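Protein F2 like fibronectin-binding protein (Streptococcus pneumoniae, PDB 5A0N) is a pneumococcal surface adhesin whose N-terminal domain carries an internal thioester and probably uses it to bind the host covalently. Local coordinates at residues His94-Pro100 with Arg149-Gly153; Val142-Glu146 with Ala175-Arg180. All coordinates share one frame; numbering follows the deposited sequence. Where two conformers were deposited one is given.

Contact 1. Residues His94-Pro100 with Arg149-Gly153; sequences HKWSSIP and RYTDG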
loop_
_atom_site.group_PDB
_atom_site.type_symbol
_atom_site.label_atom_id
_atom_site.label_comp_id
_atom_site.label_asym_id
_atom_site.label_seq_id
_atom_site.Cartn_x
_atom_site.Cartn_y
_atom_site.Cartn_z
ATOM N N HIS A 94 10.127 8.068 -8.673
ATOM C CA HIS A 94 11.477 7.640 -8.342
ATOM C C HIS A 94 12.520 8.325 -9.312
ATOM O O HIS A 94 13.352 7.654 -9.941
ATOM C CB HIS A 94 11.580 6.137 -8.551
ATOM C CG HIS A 94 10.951 5.319 -7.489
ATOM N ND1 HIS A 94 11.689 4.689 -6.512
ATOM C CD2 HIS A 94 9.656 5.047 -7.218
ATOM C CE1 HIS A 94 10.874 4.061 -5.689
ATOM N NE2 HIS A 94 9.639 4.275 -6.085
ATOM N N LYS A 95 12.459 9.632 -9.479
ATOM C CA LYS A 95 13.385 10.313 -10.383
ATOM C C LYS A 95 14.868 10.106 -10.019
ATOM O O LYS A 95 15.735 10.039 -10.926
ATOM C CB LYS A 95 13.059 11.805 -10.445
ATOM N N TRP A 96 15.149 10.005 -8.714
ATOM C CA TRP A 96 16.533 9.912 -8.209
ATOM C C TRP A 96 16.938 8.536 -7.689
ATOM O O TRP A 96 17.988 8.394 -7.057
ATOM C CB TRP A 96 16.768 10.965 -7.111
ATOM C CG TRP A 96 16.338 12.331 -7.551
ATOM C CD1 TRP A 96 15.340 13.097 -7.016
ATOM C CD2 TRP A 96 16.868 13.074 -8.654
ATOM N NE1 TRP A 96 15.228 14.280 -7.711
ATOM C CE2 TRP A 96 16.156 14.285 -8.724
ATOM C CE3 TRP A 96 17.882 12.831 -9.585
ATOM C CZ2 TRP A 96 16.429 15.266 -9.689
ATOM C CZ3 TRP A 96 18.153 13.794 -10.538
ATOM C CH2 TRP A 96 17.427 14.998 -10.588
ATOM N N SER A 97 16.106 7.533 -7.946
ATOM C CA SER A 97 16.422 6.144 -7.618
ATOM C C SER A 97 16.021 5.242 -8.784
ATOM O O SER A 97 15.131 5.562 -9.563
ATOM C CB SER A 97 15.692 5.695 -6.355
ATOM O OG SER A 97 14.281 5.884 -6.461
ATOM N N SER A 98 16.719 4.133 -8.916
ATOM C CA SER A 98 16.386 3.186 -9.938
ATOM C C SER A 98 15.549 2.123 -9.261
ATOM O O SER A 98 15.780 1.732 -8.124
ATOM C CB SER A 98 17.635 2.591 -10.575
ATOM O OG SER A 98 18.388 1.855 -9.627
ATOM N N ILE A 99 14.551 1.697 -9.983
ATOM C CA ILE A 99 13.708 0.610 -9.558
ATOM C C ILE A 99 14.294 -0.672 -10.103
ATOM O O ILE A 99 14.552 -0.757 -11.318
ATOM C CB ILE A 99 12.339 0.852 -10.119
ATOM C CG1 ILE A 99 11.838 2.166 -9.508
ATOM C CG2 ILE A 99 11.412 -0.337 -9.850
ATOM C CD1 ILE A 99 10.766 2.706 -10.376
ATOM N N PRO A 100 14.602 -1.655 -9.208
ATOM C CA PRO A 100 15.237 -2.937 -9.590
ATOM C C PRO A 100 14.251 -3.829 -10.319
ATOM O O PRO A 100 13.138 -3.948 -9.873
ATOM C CB PRO A 100 15.589 -3.599 -8.248
ATOM C CG PRO A 100 14.724 -2.938 -7.225
ATOM C CD PRO A 100 14.304 -1.597 -7.759
ATOM N N ARG A 149 10.253 -4.330 -1.468
ATOM C CA ARG A 149 11.329 -5.175 -2.009
ATOM C C ARG A 149 11.513 -4.866 -3.482
ATOM O O ARG A 149 12.644 -4.777 -3.960
ATOM C CB ARG A 149 10.978 -6.650 -1.820
ATOM C CG ARG A 149 11.977 -7.602 -2.462
ATOM C CD ARG A 149 11.618 -9.043 -2.211
ATOM N NE ARG A 149 12.536 -9.948 -2.874
ATOM C CZ ARG A 149 12.376 -11.263 -2.909
ATOM N NH1 ARG A 149 11.410 -11.838 -2.241
ATOM N NH2 ARG A 149 13.241 -12.023 -3.575
ATOM N N TYR A 150 10.401 -4.686 -4.180
ATOM C CA TYR A 150 10.412 -4.455 -5.623
ATOM C C TYR A 150 10.462 -3.006 -6.053
ATOM O O TYR A 150 11.011 -2.722 -7.115
ATOM C CB TYR A 150 9.250 -5.231 -6.256
ATOM C CG TYR A 150 9.327 -6.710 -5.945
ATOM C CD1 TYR A 150 10.343 -7.476 -6.480
ATOM C CD2 TYR A 150 8.413 -7.336 -5.114
ATOM C CE1 TYR A 150 10.443 -8.808 -6.194
ATOM C CE2 TYR A 150 8.493 -8.676 -4.811
ATOM C CZ TYR A 150 9.516 -9.421 -5.340
ATOM O OH TYR A 150 9.645 -10.778 -5.063
ATOM N N THR A 151 9.921 -2.053 -5.263
ATOM C CA THR A 151 10.034 -0.662 -5.628
ATOM C C THR A 151 11.393 -0.083 -5.265
ATOM O O THR A 151 11.859 0.839 -5.924
ATOM C CB THR A 151 8.932 0.213 -5.014
ATOM O OG1 THR A 151 9.014 0.123 -3.590
ATOM C CG2 THR A 151 7.550 -0.211 -5.470
ATOM N N ASP A 152 11.996 -0.606 -4.197
ATOM C CA ASP A 152 13.135 0.036 -3.552
ATOM C C ASP A 152 14.273 -0.912 -3.134
ATOM O O ASP A 152 15.247 -0.486 -2.514
ATOM C CB ASP A 152 12.669 0.867 -2.325
ATOM C CG ASP A 152 11.894 2.074 -2.732
ATOM O OD1 ASP A 152 12.549 3.041 -3.182
ATOM O OD2 ASP A 152 10.657 2.069 -2.628
ATOM N N GLY A 153 14.138 -2.196 -3.429
ATOM C CA GLY A 153 15.149 -3.166 -3.024
ATOM C C GLY A 153 15.145 -3.501 -1.541
ATOM O O GLY A 153 16.104 -4.056 -1.042
HETATM O O HOH W 1 14.037 2.647 -6.153
#
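Ile99 and Thr151 mark the closest backbone approach, with Ile99 CA 5.5 Å from Thr151 CA; here the loop 94-100, which begins with a type I turn from His94 to Ser97, runs past the C-terminal end of helix 132-152. No direct hydrogen bond joins the two segments. C-H groups approach a carbonyl near the helix end instead: in the conformer given, one of two, Pro100 CD sits 3.5 Å from Tyr150 O, and Ile99 CG2 reaches the same oxygen. Gly153, the first residue to leave helical angles (phi 74°), turns the chain beside the proline ring, its N 3.9 Å from Pro100 CG in that conformer.

The polar part of the contact is bridged by one water. It lies 2.8 Å from Thr151 O and 2.8 Å from Ser98 O, in geometry suited to donating to both, although competing acceptors leave it uncertain that both bonds are made at once; a weak hydrogen bond also links the water to His94 ND1. With CG anti to its carbonyl carbon (chi1 -76°), the His94 ring reaches across to the helix end, where CE1 meets Asp152 OD1 at 3.2 Å near the ring plane. Ring and carboxylate planes are 34° apart. Ile99 CG1 lies over one ring face, and Ser97 OG, 2.9 Å from His94 ND1, hydrogen-bonds that nitrogen, which helps to fix the ring's rotation. The other nitrogen, NE2, bonds Leu57 O. Asp152 is likewise held twice through OD2: Thr151 OG1 donates to it from above the carboxylate plane, and Asn59 N binds it too.

His94 and Asp152 thus both hold the segment just after strand 55-56, and the whole is a helix C-terminus with a positive-phi glycine, covered by an interhelical loop of the helical insertion characteristic of pilus-presented adhesins.

Contact 2. Residues Val142-Glu146 with Ala175-Arg180; sequences VIQYE and ALEMIR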
loop_
_atom_site.group_PDB
_atom_site.type_symbol
_atom_site.label_atom_id
_atom_site.label_comp_id
_atom_site.label_asym_id
_atom_site.label_seq_id
_atom_site.Cartn_x
_atom_site.Cartn_y
_atom_site.Cartn_z
ATOM N N VAL A 142 3.066 -6.570 6.115
ATOM C CA VAL A 142 4.005 -7.454 5.385
ATOM C C VAL A 142 3.868 -7.329 3.882
ATOM O O VAL A 142 4.874 -7.359 3.168
ATOM C CB VAL A 142 3.972 -8.934 5.816
ATOM C CG1 VAL A 142 4.570 -9.065 7.200
ATOM C CG2 VAL A 142 2.570 -9.540 5.726
ATOM N N ILE A 143 2.653 -7.167 3.384
ATOM C CA ILE A 143 2.473 -6.892 1.960
ATOM C C ILE A 143 3.221 -5.606 1.575
ATOM O O ILE A 143 3.900 -5.556 0.535
ATOM C CB ILE A 143 0.979 -6.817 1.587
ATOM C CG1 ILE A 143 0.327 -8.195 1.700
ATOM C CG2 ILE A 143 0.803 -6.200 0.214
ATOM C CD1 ILE A 143 0.653 -9.166 0.567
ATOM N N GLN A 144 3.129 -4.572 2.406
ATOM C CA GLN A 144 3.801 -3.321 2.120
ATOM C C GLN A 144 5.314 -3.504 2.024
ATOM O O GLN A 144 5.948 -2.925 1.144
ATOM C CB GLN A 144 3.441 -2.285 3.170
ATOM C CG GLN A 144 4.167 -0.949 3.015
ATOM C CD GLN A 144 3.738 -0.188 1.802
ATOM O OE1 GLN A 144 2.798 0.621 1.861
ATOM N NE2 GLN A 144 4.452 -0.380 0.696
ATOM N N TYR A 145 5.910 -4.210 2.964
ATOM C CA TYR A 145 7.351 -4.454 2.906
ATOM C C TYR A 145 7.720 -5.233 1.651
ATOM O O TYR A 145 8.769 -4.939 1.043
ATOM C CB TYR A 145 7.912 -5.102 4.178
ATOM C CG TYR A 145 8.103 -4.076 5.268
ATOM C CD1 TYR A 145 9.162 -3.174 5.201
ATOM C CD2 TYR A 145 7.210 -3.967 6.335
ATOM C CE1 TYR A 145 9.317 -2.171 6.165
ATOM C CE2 TYR A 145 7.365 -2.967 7.293
ATOM C CZ TYR A 145 8.409 -2.073 7.195
ATOM O OH TYR A 145 8.568 -1.058 8.097
ATOM N N GLU A 146 6.895 -6.189 1.226
ATOM C CA GLU A 146 7.227 -6.914 0.017
ATOM C C GLU A 146 7.042 -6.063 -1.234
ATOM O O GLU A 146 7.826 -6.201 -2.178
ATOM C CB GLU A 146 6.498 -8.244 -0.053
ATOM C CG GLU A 146 7.211 -9.289 -0.933
ATOM C CD GLU A 146 8.531 -9.814 -0.394
ATOM O OE1 GLU A 146 9.067 -9.236 0.581
ATOM O OE2 GLU A 146 9.033 -10.816 -0.944
ATOM N N ALA A 175 3.437 -15.348 7.343
ATOM C CA ALA A 175 2.768 -14.789 6.186
ATOM C C ALA A 175 3.768 -14.368 5.118
ATOM O O ALA A 175 3.489 -14.541 3.921
ATOM C CB ALA A 175 1.916 -13.597 6.582
ATOM N N LEU A 176 4.891 -13.792 5.509
ATOM C CA LEU A 176 5.901 -13.365 4.528
ATOM C C LEU A 176 6.431 -14.563 3.726
ATOM O O LEU A 176 6.649 -14.452 2.525
ATOM C CB LEU A 176 7.020 -12.622 5.232
ATOM C CG LEU A 176 8.091 -12.005 4.336
ATOM C CD1 LEU A 176 7.503 -11.085 3.296
ATOM C CD2 LEU A 176 9.125 -11.336 5.238
ATOM N N GLU A 177 6.621 -15.690 4.390
ATOM C CA GLU A 177 7.084 -16.891 3.705
ATOM C C GLU A 177 6.032 -17.396 2.730
ATOM O O GLU A 177 6.350 -17.904 1.648
ATOM C CB GLU A 177 7.482 -17.960 4.710
ATOM C CG GLU A 177 8.666 -17.508 5.521
ATOM C CD GLU A 177 8.988 -18.345 6.714
ATOM O OE1 GLU A 177 8.566 -19.468 6.781
ATOM O OE2 GLU A 177 9.692 -17.851 7.610
ATOM N N MET A 178 4.764 -17.312 3.127
ATOM C CA MET A 178 3.688 -17.704 2.220
ATOM C C MET A 178 3.573 -16.763 1.023
ATOM O O MET A 178 3.418 -17.216 -0.108
ATOM C CB MET A 178 2.365 -17.822 2.962
ATOM C CG MET A 178 2.386 -18.889 4.049
ATOM S SD MET A 178 0.907 -18.739 5.106
ATOM C CE MET A 178 1.396 -19.507 6.600
ATOM N N ILE A 179 3.654 -15.456 1.274
ATOM C CA ILE A 179 3.683 -14.490 0.180
ATOM C C ILE A 179 4.794 -14.853 -0.817
ATOM O O ILE A 179 4.575 -14.868 -2.032
ATOM C CB ILE A 179 3.921 -13.055 0.689
ATOM C CG1 ILE A 179 2.698 -12.529 1.455
ATOM C CG2 ILE A 179 4.299 -12.119 -0.445
ATOM C CD1 ILE A 179 2.993 -11.302 2.315
ATOM N N ARG A 180 5.991 -15.129 -0.302
ATOM C CA ARG A 180 7.138 -15.382 -1.187
ATOM C C ARG A 180 6.975 -16.674 -1.968
ATOM O O ARG A 180 7.440 -16.766 -3.108
ATOM C CB ARG A 180 8.426 -15.406 -0.387
ATOM C CG ARG A 180 8.794 -13.990 0.025
ATOM C CD ARG A 180 10.022 -13.861 0.901
ATOM N NE ARG A 180 10.308 -12.434 1.063
ATOM C CZ ARG A 180 11.075 -11.897 1.979
ATOM N NH1 ARG A 180 11.719 -12.646 2.846
ATOM N NH2 ARG A 180 11.193 -10.586 2.016
#
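Val142 faces Ala175 and Ile179 where helix 132-152 packs on helix 170-182, a helix-helix interface within the helical insertion of this adhesin family. The segment axes approach to 10.2 Å and cross at -48°, close to the angle expected for ridges-into-grooves packing of residues four apart; Val142 with Glu146, and Ala175 with Ile179, have that spacing. The match in register is Val142 with Leu176.

In the conformer given, one of two, Val142 uses one methyl, CG2, which points between its own backbone N and carbonyl carbon and touches Ile179 CD1 at 3.9 Å and, more loosely, Ala175 CB. Ile143 starts out away from the partner helix, but the bend at chi2 (-76°) brings its CD1 back to Ile179 CD1, 3.6 Å away. Ile179 CD1 is therefore gripped by methyls of two successive residues. Ile143 also packs against Phe55 of strand 55-56.

Glu146, one turn after Val142, slides its CG past Ile179 CG2 in the opposite direction and bends at chi2, so that the carboxylate comes up against Arg180. Leu176 contributes twice: CD1 touches Glu146 OE1 at 3.6 Å, while CG lies over the centre of one guanidinium face. The carboxylate is buried, and its charge is answered by Arg180 and also by Arg149, whose NH1 forms a second salt bridge to OE2. Arg180 NH2 additionally binds Val156 O. The guanidinium grips side-on: NH2 gives 2.9 Å to Glu146 OE1 on its syn lone pair, and NE gives 2.9 Å to Glu146 OE2, almost straight at 173° and within the guanidinium plane.

In the fold
Both contacts use helix 132-152: contact 2 along its middle, contact 1 at its C-terminal end, with centres about 18 Å apart. Contact 2 is buried, six of its seven touching residues being so, and combines methyl packing with a direct salt bridge. Contact 1 is partly buried and relies on C-H groups at carbonyls and a water bridge. They meet where Arg149 NH1 lies 3.5 Å from Arg180 NE, a closeness of like charges probably tolerated because both bind Glu146. Both also border Cys56, the only cysteine and hence probably the thioester residue: contact 1 through Leu57 and Asn59, contact 2 through Gln144, whose OE1 bonds Cys56 N.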